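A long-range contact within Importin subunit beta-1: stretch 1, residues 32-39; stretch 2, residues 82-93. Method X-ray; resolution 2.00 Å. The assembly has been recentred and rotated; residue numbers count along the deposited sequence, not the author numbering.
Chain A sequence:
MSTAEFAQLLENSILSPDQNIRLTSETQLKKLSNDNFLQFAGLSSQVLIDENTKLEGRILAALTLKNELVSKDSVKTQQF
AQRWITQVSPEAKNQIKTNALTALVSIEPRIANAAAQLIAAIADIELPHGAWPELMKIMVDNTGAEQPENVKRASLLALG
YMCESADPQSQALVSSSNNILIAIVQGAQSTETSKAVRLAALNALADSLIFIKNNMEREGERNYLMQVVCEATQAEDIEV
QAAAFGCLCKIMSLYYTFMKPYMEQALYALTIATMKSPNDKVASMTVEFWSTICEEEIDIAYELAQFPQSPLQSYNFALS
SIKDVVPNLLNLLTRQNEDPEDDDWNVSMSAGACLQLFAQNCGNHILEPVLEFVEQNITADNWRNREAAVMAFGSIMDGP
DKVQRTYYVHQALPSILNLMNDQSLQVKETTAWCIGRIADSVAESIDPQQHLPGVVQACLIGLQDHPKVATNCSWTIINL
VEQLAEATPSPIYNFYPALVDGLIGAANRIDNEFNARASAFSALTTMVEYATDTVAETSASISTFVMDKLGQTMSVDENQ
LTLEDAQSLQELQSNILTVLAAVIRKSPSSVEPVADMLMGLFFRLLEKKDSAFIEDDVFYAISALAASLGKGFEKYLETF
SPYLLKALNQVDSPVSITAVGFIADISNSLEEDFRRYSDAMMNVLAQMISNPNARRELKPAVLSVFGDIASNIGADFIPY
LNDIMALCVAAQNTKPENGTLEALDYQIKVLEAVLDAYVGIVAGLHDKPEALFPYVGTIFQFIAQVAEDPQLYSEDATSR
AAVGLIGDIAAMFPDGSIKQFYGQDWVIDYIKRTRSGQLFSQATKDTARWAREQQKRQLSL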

# COMPACT_ATOMS: atom_id res chain seq x y z
N LEU A 32 19.78 25.40 21.68
CA LEU A 32 19.65 26.77 21.19
C LEU A 32 18.38 26.94 20.37
O LEU A 32 17.71 27.97 20.46
CB LEU A 32 20.88 27.17 20.38
CG LEU A 32 20.85 28.63 19.90
CD1 LEU A 32 20.84 29.60 21.07
CD2 LEU A 32 22.02 28.94 18.96
N SER A 33 18.03 25.94 19.56
CA SER A 33 16.78 26.07 18.80
C SER A 33 15.59 26.19 19.73
O SER A 33 14.61 26.87 19.39
CB SER A 33 16.59 24.87 17.86
OG SER A 33 15.94 23.80 18.51
N ASN A 34 15.64 25.56 20.90
CA ASN A 34 14.53 25.68 21.84
C ASN A 34 14.58 26.99 22.62
O ASN A 34 13.53 27.60 22.87
CB ASN A 34 14.52 24.50 22.81
CG ASN A 34 13.54 24.71 23.95
OD1 ASN A 34 12.33 24.59 23.77
ND2 ASN A 34 14.07 25.05 25.12
N ASP A 35 15.77 27.44 23.01
CA ASP A 35 15.85 28.58 23.92
C ASP A 35 15.79 29.90 23.18
O ASP A 35 15.24 30.87 23.70
CB ASP A 35 17.15 28.53 24.74
CG ASP A 35 17.22 27.32 25.64
OD1 ASP A 35 16.16 26.74 25.97
OD2 ASP A 35 18.35 26.94 26.02
N ASN A 36 16.35 29.96 21.96
CA ASN A 36 16.38 31.21 21.20
C ASN A 36 16.26 30.86 19.71
O ASN A 36 17.22 30.90 18.94
CB ASN A 36 17.65 32.01 21.48
CG ASN A 36 17.59 33.42 20.90
OD1 ASN A 36 16.71 33.74 20.11
ND2 ASN A 36 18.55 34.26 21.28
N PHE A 37 15.04 30.54 19.29
CA PHE A 37 14.84 30.12 17.91
C PHE A 37 15.24 31.23 16.93
O PHE A 37 15.82 30.94 15.88
CB PHE A 37 13.39 29.71 17.66
CG PHE A 37 13.17 29.12 16.30
CD1 PHE A 37 13.66 27.87 15.99
CD2 PHE A 37 12.50 29.83 15.31
CE1 PHE A 37 13.48 27.32 14.73
CE2 PHE A 37 12.31 29.29 14.05
CZ PHE A 37 12.80 28.05 13.76
N LEU A 38 14.94 32.48 17.26
CA LEU A 38 15.34 33.58 16.39
C LEU A 38 16.83 33.52 16.09
O LEU A 38 17.25 33.55 14.92
CB LEU A 38 14.97 34.92 17.03
CG LEU A 38 15.07 36.21 16.20
CD1 LEU A 38 14.45 37.36 16.99
CD2 LEU A 38 16.50 36.58 15.81
N GLN A 39 17.66 33.41 17.13
CA GLN A 39 19.10 33.38 16.92
C GLN A 39 19.52 32.10 16.20
O GLN A 39 20.37 32.13 15.31
CB GLN A 39 19.84 33.52 18.26
CG GLN A 39 21.35 33.57 18.11
CD GLN A 39 22.10 33.67 19.44
OE1 GLN A 39 21.68 33.09 20.45
NE2 GLN A 39 23.21 34.40 19.44
N GLN A 82 3.55 28.75 13.10
CA GLN A 82 3.30 29.81 14.07
C GLN A 82 4.59 30.26 14.76
O GLN A 82 4.74 31.45 15.08
CB GLN A 82 2.27 29.36 15.11
CG GLN A 82 2.00 30.43 16.17
CD GLN A 82 0.84 30.09 17.08
OE1 GLN A 82 -0.07 29.35 16.69
NE2 GLN A 82 0.86 30.62 18.29
N ARG A 83 5.52 29.34 15.01
CA ARG A 83 6.79 29.74 15.61
C ARG A 83 7.59 30.65 14.68
O ARG A 83 8.16 31.65 15.12
CB ARG A 83 7.62 28.52 15.99
CG ARG A 83 9.00 28.90 16.53
CD ARG A 83 9.77 27.72 17.08
NE ARG A 83 10.02 26.70 16.07
CZ ARG A 83 10.78 25.63 16.29
NH1 ARG A 83 11.35 25.46 17.46
NH2 ARG A 83 10.96 24.73 15.33
N TRP A 84 7.66 30.31 13.39
CA TRP A 84 8.30 31.21 12.43
C TRP A 84 7.61 32.58 12.43
O TRP A 84 8.28 33.62 12.47
CB TRP A 84 8.26 30.60 11.03
CG TRP A 84 8.73 31.54 9.96
CD1 TRP A 84 7.96 32.31 9.15
CD2 TRP A 84 10.09 31.83 9.60
NE1 TRP A 84 8.74 33.05 8.30
CE2 TRP A 84 10.05 32.77 8.55
CE3 TRP A 84 11.33 31.38 10.06
CZ2 TRP A 84 11.21 33.26 7.95
CZ3 TRP A 84 12.48 31.87 9.46
CH2 TRP A 84 12.41 32.80 8.42
N ILE A 85 6.28 32.58 12.40
CA ILE A 85 5.55 33.83 12.25
C ILE A 85 5.74 34.73 13.46
O ILE A 85 5.95 35.95 13.31
CB ILE A 85 4.07 33.53 11.97
CG1 ILE A 85 3.93 32.94 10.57
CG2 ILE A 85 3.22 34.80 12.13
CD1 ILE A 85 2.59 32.32 10.28
N THR A 86 5.67 34.18 14.68
CA THR A 86 5.67 35.00 15.88
C THR A 86 7.04 35.12 16.56
O THR A 86 7.31 36.16 17.17
CB THR A 86 4.67 34.46 16.91
OG1 THR A 86 5.05 33.15 17.34
CG2 THR A 86 3.27 34.41 16.33
N GLN A 87 7.90 34.12 16.49
CA GLN A 87 9.14 34.13 17.26
C GLN A 87 10.37 34.61 16.48
O GLN A 87 11.37 34.96 17.10
CB GLN A 87 9.43 32.74 17.82
CG GLN A 87 8.29 32.20 18.69
CD GLN A 87 7.91 33.16 19.81
OE1 GLN A 87 8.74 33.52 20.64
NE2 GLN A 87 6.65 33.60 19.82
N VAL A 88 10.33 34.61 15.16
CA VAL A 88 11.40 35.19 14.36
C VAL A 88 10.97 36.60 13.99
O VAL A 88 9.93 36.79 13.35
CB VAL A 88 11.71 34.33 13.12
CG1 VAL A 88 12.85 34.93 12.30
CG2 VAL A 88 12.07 32.91 13.54
N SER A 89 11.74 37.59 14.43
CA SER A 89 11.39 38.98 14.20
C SER A 89 11.38 39.29 12.70
O SER A 89 12.04 38.63 11.91
CB SER A 89 12.41 39.88 14.89
OG SER A 89 13.65 39.81 14.21
N PRO A 90 10.64 40.33 12.31
CA PRO A 90 10.64 40.74 10.88
C PRO A 90 12.03 40.98 10.31
O PRO A 90 12.32 40.55 9.18
CB PRO A 90 9.79 42.02 10.89
CG PRO A 90 8.89 41.86 12.08
CD PRO A 90 9.71 41.14 13.11
N GLU A 91 12.92 41.64 11.05
CA GLU A 91 14.27 41.86 10.55
C GLU A 91 15.05 40.55 10.44
O GLU A 91 15.81 40.34 9.48
CB GLU A 91 15.02 42.87 11.43
CG GLU A 91 14.70 44.32 11.09
CD GLU A 91 15.68 45.30 11.71
OE1 GLU A 91 16.16 45.04 12.84
OE2 GLU A 91 15.99 46.32 11.05
N ALA A 92 14.88 39.66 11.42
CA ALA A 92 15.51 38.34 11.33
C ALA A 92 15.00 37.58 10.11
O ALA A 92 15.78 36.98 9.37
CB ALA A 92 15.24 37.55 12.61
N LYS A 93 13.68 37.56 9.92
CA LYS A 93 13.10 36.93 8.73
C LYS A 93 13.76 37.45 7.47
O LYS A 93 14.22 36.67 6.63
CB LYS A 93 11.59 37.20 8.67
CG LYS A 93 10.72 36.39 9.62
CD LYS A 93 9.27 36.47 9.16
CE LYS A 93 8.29 35.79 10.11
NZ LYS A 93 8.10 36.55 11.39
O HOH W 1 11.81 27.11 19.84
O HOH W 2 13.33 23.34 18.30
O HOH W 3 12.99 33.32 19.47

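Each stretch consists of two helical segments joined by a short break. In the first, a helix arriving from earlier in the chain runs through Asp35, breaks at Asn36, and a new helix starts at Phe37; in the second, a helix ends with Gln87, Val88 and Ser89 form the turn, and the next helix begins at Pro90. The backbones come closest near these breaks, where Leu38 CA lies 4.7 Å from Val88 CA. Both turns are capped in the same manner. Asn36 OD1 accepts from Gln39 N at 3.1 Å, and Ser89 OG accepts from Ala92 N at 3.1 Å. Asparagine and serine suit this position because their short polar side chains can reach forward to a first-turn amide that has no backbone carbonyl partner within its helix. Proline fits right after the serine, since the first residue of a helix need not donate an amide hydrogen. Lys93 adds a further tie within its own stretch: its NZ donates to Val88 O at 2.7 Å and to Ile85 O at 2.9 Å, binding the new helix to the end of the old one.

No direct hydrogen bond joins the two stretches, so packing and water do the work. The guanidinium of Arg83 lies flat on the ring of Phe37, with the planes only 7° apart and Arg83 CZ 3.5 Å from Phe37 CE1. A planar cation suits an aromatic face: it gains dispersion and cation-pi attraction while its N-H groups, directed outward in the plane, remain free to bond. Arg83 NH1 uses that freedom through two waters. One bridges it to Ser33 O, at 2.9 Å from Arg83 NH1 and 2.8 Å from Ser33 O; the other links it to Ser33 OG, at 3.0 Å from Arg83 NH1 and 2.7 Å from Ser33 OG. The arginine methylene Arg83 CD also sits over the ring face, as a CH-pi contact.

The same ring meets Val88, with Phe37 CD2 3.6 Å from Val88 CG2, an apolar pairing that helps bury both residues. Leu38 spreads over the second turn: Leu38 CB approaches Gln87 O at 3.6 Å, Leu38 CD1 lies 3.7 Å from Ser89 N, and Leu38 CD2 rests 3.6 Å from Ala92 CB. The methyl of Ala92 points toward the first stretch and meets the leucine branch in a small apolar contact.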